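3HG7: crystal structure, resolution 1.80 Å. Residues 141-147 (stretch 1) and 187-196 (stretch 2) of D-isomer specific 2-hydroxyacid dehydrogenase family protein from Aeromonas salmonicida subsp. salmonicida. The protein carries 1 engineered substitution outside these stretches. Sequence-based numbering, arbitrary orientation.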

# COMPACT_ATOMS: atom_id res chain seq x y z
N ARG A 141 24.31 2.51 -6.57
CA ARG A 141 23.22 3.30 -7.12
C ARG A 141 22.43 3.93 -5.97
O ARG A 141 22.50 3.43 -4.84
N THR A 142 21.68 5.00 -6.25
CA THR A 142 20.97 5.74 -5.21
C THR A 142 19.49 5.47 -5.20
O THR A 142 18.79 5.71 -6.20
N LEU A 143 19.02 5.00 -4.05
CA LEU A 143 17.59 4.77 -3.82
C LEU A 143 17.07 6.00 -3.08
O LEU A 143 17.60 6.32 -2.03
N LEU A 144 16.08 6.68 -3.64
CA LEU A 144 15.30 7.70 -2.92
C LEU A 144 13.94 7.14 -2.52
O LEU A 144 13.19 6.66 -3.39
N ILE A 145 13.60 7.23 -1.23
CA ILE A 145 12.30 6.77 -0.74
C ILE A 145 11.54 7.95 -0.11
O ILE A 145 12.11 8.68 0.73
N LEU A 146 10.31 8.15 -0.57
CA LEU A 146 9.38 9.13 0.00
C LEU A 146 8.46 8.40 0.97
O LEU A 146 7.61 7.61 0.58
N GLY A 147 8.67 8.67 2.25
CA GLY A 147 7.92 8.00 3.30
C GLY A 147 8.91 7.21 4.14
O GLY A 147 9.66 6.39 3.61
N ALA A 187 13.99 19.71 -0.15
CA ALA A 187 15.16 19.07 -0.77
C ALA A 187 14.84 18.08 -1.90
O ALA A 187 15.75 17.50 -2.49
N LEU A 188 13.55 17.90 -2.20
CA LEU A 188 13.12 16.85 -3.13
C LEU A 188 13.79 16.92 -4.50
O LEU A 188 14.36 15.91 -4.94
N ASN A 189 13.73 18.07 -5.17
CA ASN A 189 14.31 18.21 -6.52
C ASN A 189 15.81 17.95 -6.55
O ASN A 189 16.33 17.34 -7.48
N LYS A 190 16.49 18.44 -5.52
CA LYS A 190 17.92 18.18 -5.33
C LYS A 190 18.17 16.68 -5.12
O LYS A 190 19.11 16.13 -5.70
N MET A 191 17.32 16.04 -4.32
CA MET A 191 17.41 14.59 -4.09
C MET A 191 17.04 13.74 -5.31
O MET A 191 17.67 12.70 -5.56
N LEU A 192 16.04 14.19 -6.07
CA LEU A 192 15.60 13.49 -7.28
C LEU A 192 16.68 13.45 -8.33
O LEU A 192 16.84 12.45 -9.08
N ALA A 193 17.44 14.54 -8.40
CA ALA A 193 18.46 14.71 -9.41
C ALA A 193 19.50 13.62 -9.32
O ALA A 193 20.10 13.28 -10.33
N GLN A 194 19.73 13.09 -8.12
CA GLN A 194 20.73 12.04 -7.92
C GLN A 194 20.12 10.65 -7.69
O GLN A 194 20.83 9.72 -7.28
N ALA A 195 18.82 10.52 -7.96
CA ALA A 195 18.08 9.27 -7.71
C ALA A 195 18.02 8.34 -8.94
O ALA A 195 17.56 8.73 -10.01
N ASP A 196 18.48 7.11 -8.77
CA ASP A 196 18.38 6.12 -9.85
C ASP A 196 17.03 5.42 -9.78
O ASP A 196 16.43 5.08 -10.81

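The strand of stretch 1 runs nearly antiparallel to the helix of stretch 2, at 147°, so walking up the strand means walking back toward the helix's first turn. The contact is polar at its start and apolar thereafter.

R141 sets its CB sideways to stretch 2, with chi1 m. Its guanidinium lies with one face beneath D196 OD1, and R141 NE stands 3.7 Å from D196 OD2, a long salt bridge in which the oxygen is well out of the guanidinium plane. Attraction is therefore of charges alone, while NH2 finds a hydrogen bond elsewhere in the structure.

T142 points toward stretch 2, and its backbone is gripped twice by D196: T142 N donates to D196 OD2 (2.8 Å), and D196 N donates to T142 O (2.9 Å). Aspartate, chi1 m, suits this place because its carboxylate can accept from the strand's amide while also facing the arginine's charge. The p rotamer of T142 brings OG1 close to the same residue, where D196 N makes a weak bond to T142 OG1 (3.0 Å). T142 OG1 is modelled only 2.2 Å from Q194 O, too short to be trusted, so its exact position is uncertain.

L143 points away, as alternation along a strand demands, and L144 returns to face the helix. Its t, p rotamer carries L144 CD2 to 3.5 Å from L192 CD2 and to 4.1 Å from both L188 CD1 and M191 CB. L144 CB meets A195 CB, a bare methyl, at 3.8 Å. Branched leucines fill this buried space without leaving polar groups unpaired.

I145 is out of reach. L146, with chi1 m and chi2 t, points toward the helix and places L146 CD2 3.5 Å from L188 CD1; the CB of L188 points sideways but its end comes nearer, extending the apolar contact. G147 makes no contact, but its backbone angles would jam a CB against the preceding carbonyl O, which calls for glycine.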

# COMPACT_ATOMS: atom_id res chain seq x y z
CB ARG A 141 22.30 2.40 -7.92
CG ARG A 141 23.02 1.44 -8.80
CD ARG A 141 23.18 2.01 -10.16
NE ARG A 141 21.90 2.34 -10.78
CZ ARG A 141 21.75 2.51 -12.09
NH1 ARG A 141 20.58 2.85 -12.59
NH2 ARG A 141 22.80 2.34 -12.89
CB THR A 142 21.08 7.24 -5.41
OG1 THR A 142 20.72 7.54 -6.77
CG2 THR A 142 22.48 7.72 -5.12
CB LEU A 143 17.39 3.52 -2.96
CG LEU A 143 15.96 3.08 -2.61
CD1 LEU A 143 15.06 3.01 -3.84
CD2 LEU A 143 15.92 1.74 -1.86
CB LEU A 144 15.05 8.91 -3.82
CG LEU A 144 14.24 10.03 -3.17
CD1 LEU A 144 14.89 10.47 -1.86
CD2 LEU A 144 14.07 11.19 -4.13
CB ILE A 145 12.43 5.62 0.29
CG1 ILE A 145 13.26 4.47 -0.28
CG2 ILE A 145 11.02 5.15 0.77
CD1 ILE A 145 13.57 3.34 0.72
CB LEU A 146 8.56 9.82 -1.09
CG LEU A 146 9.26 10.26 -2.37
CD1 LEU A 146 8.34 11.17 -3.14
CD2 LEU A 146 10.57 10.97 -2.07
CB ALA A 187 16.04 18.40 0.29
CB LEU A 188 11.59 16.77 -3.27
CG LEU A 188 11.01 15.43 -3.76
CD1 LEU A 188 11.57 14.25 -2.97
CD2 LEU A 188 9.49 15.43 -3.68
CB ASN A 189 14.02 19.58 -7.13
CG ASN A 189 12.59 19.71 -7.64
OD1 ASN A 189 11.69 19.02 -7.17
ND2 ASN A 189 12.38 20.61 -8.60
CB LYS A 190 18.45 19.01 -4.15
CG LYS A 190 18.83 20.44 -4.54
CD LYS A 190 18.17 21.48 -3.64
CE LYS A 190 18.43 21.25 -2.15
NZ LYS A 190 17.73 22.25 -1.31
CB MET A 191 16.58 14.19 -2.85
CG MET A 191 17.22 14.55 -1.51
SD MET A 191 19.03 14.34 -1.37
CE MET A 191 19.69 15.90 -1.95
CB LEU A 192 14.35 14.16 -7.86
CG LEU A 192 13.00 13.93 -7.16
CD1 LEU A 192 11.88 14.69 -7.87
CD2 LEU A 192 12.64 12.44 -7.04
CB ALA A 193 19.12 16.09 -9.27
CB GLN A 194 21.70 12.41 -6.78
CG GLN A 194 21.12 12.29 -5.37
CD GLN A 194 21.83 13.19 -4.39
OE1 GLN A 194 21.83 14.41 -4.54
NE2 GLN A 194 22.45 12.59 -3.37
CB ALA A 195 16.66 9.58 -7.19
CB ASP A 196 19.51 5.11 -9.74
CG ASP A 196 20.86 5.77 -9.89
OD1 ASP A 196 21.01 6.55 -10.86
OD2 ASP A 196 21.74 5.54 -9.03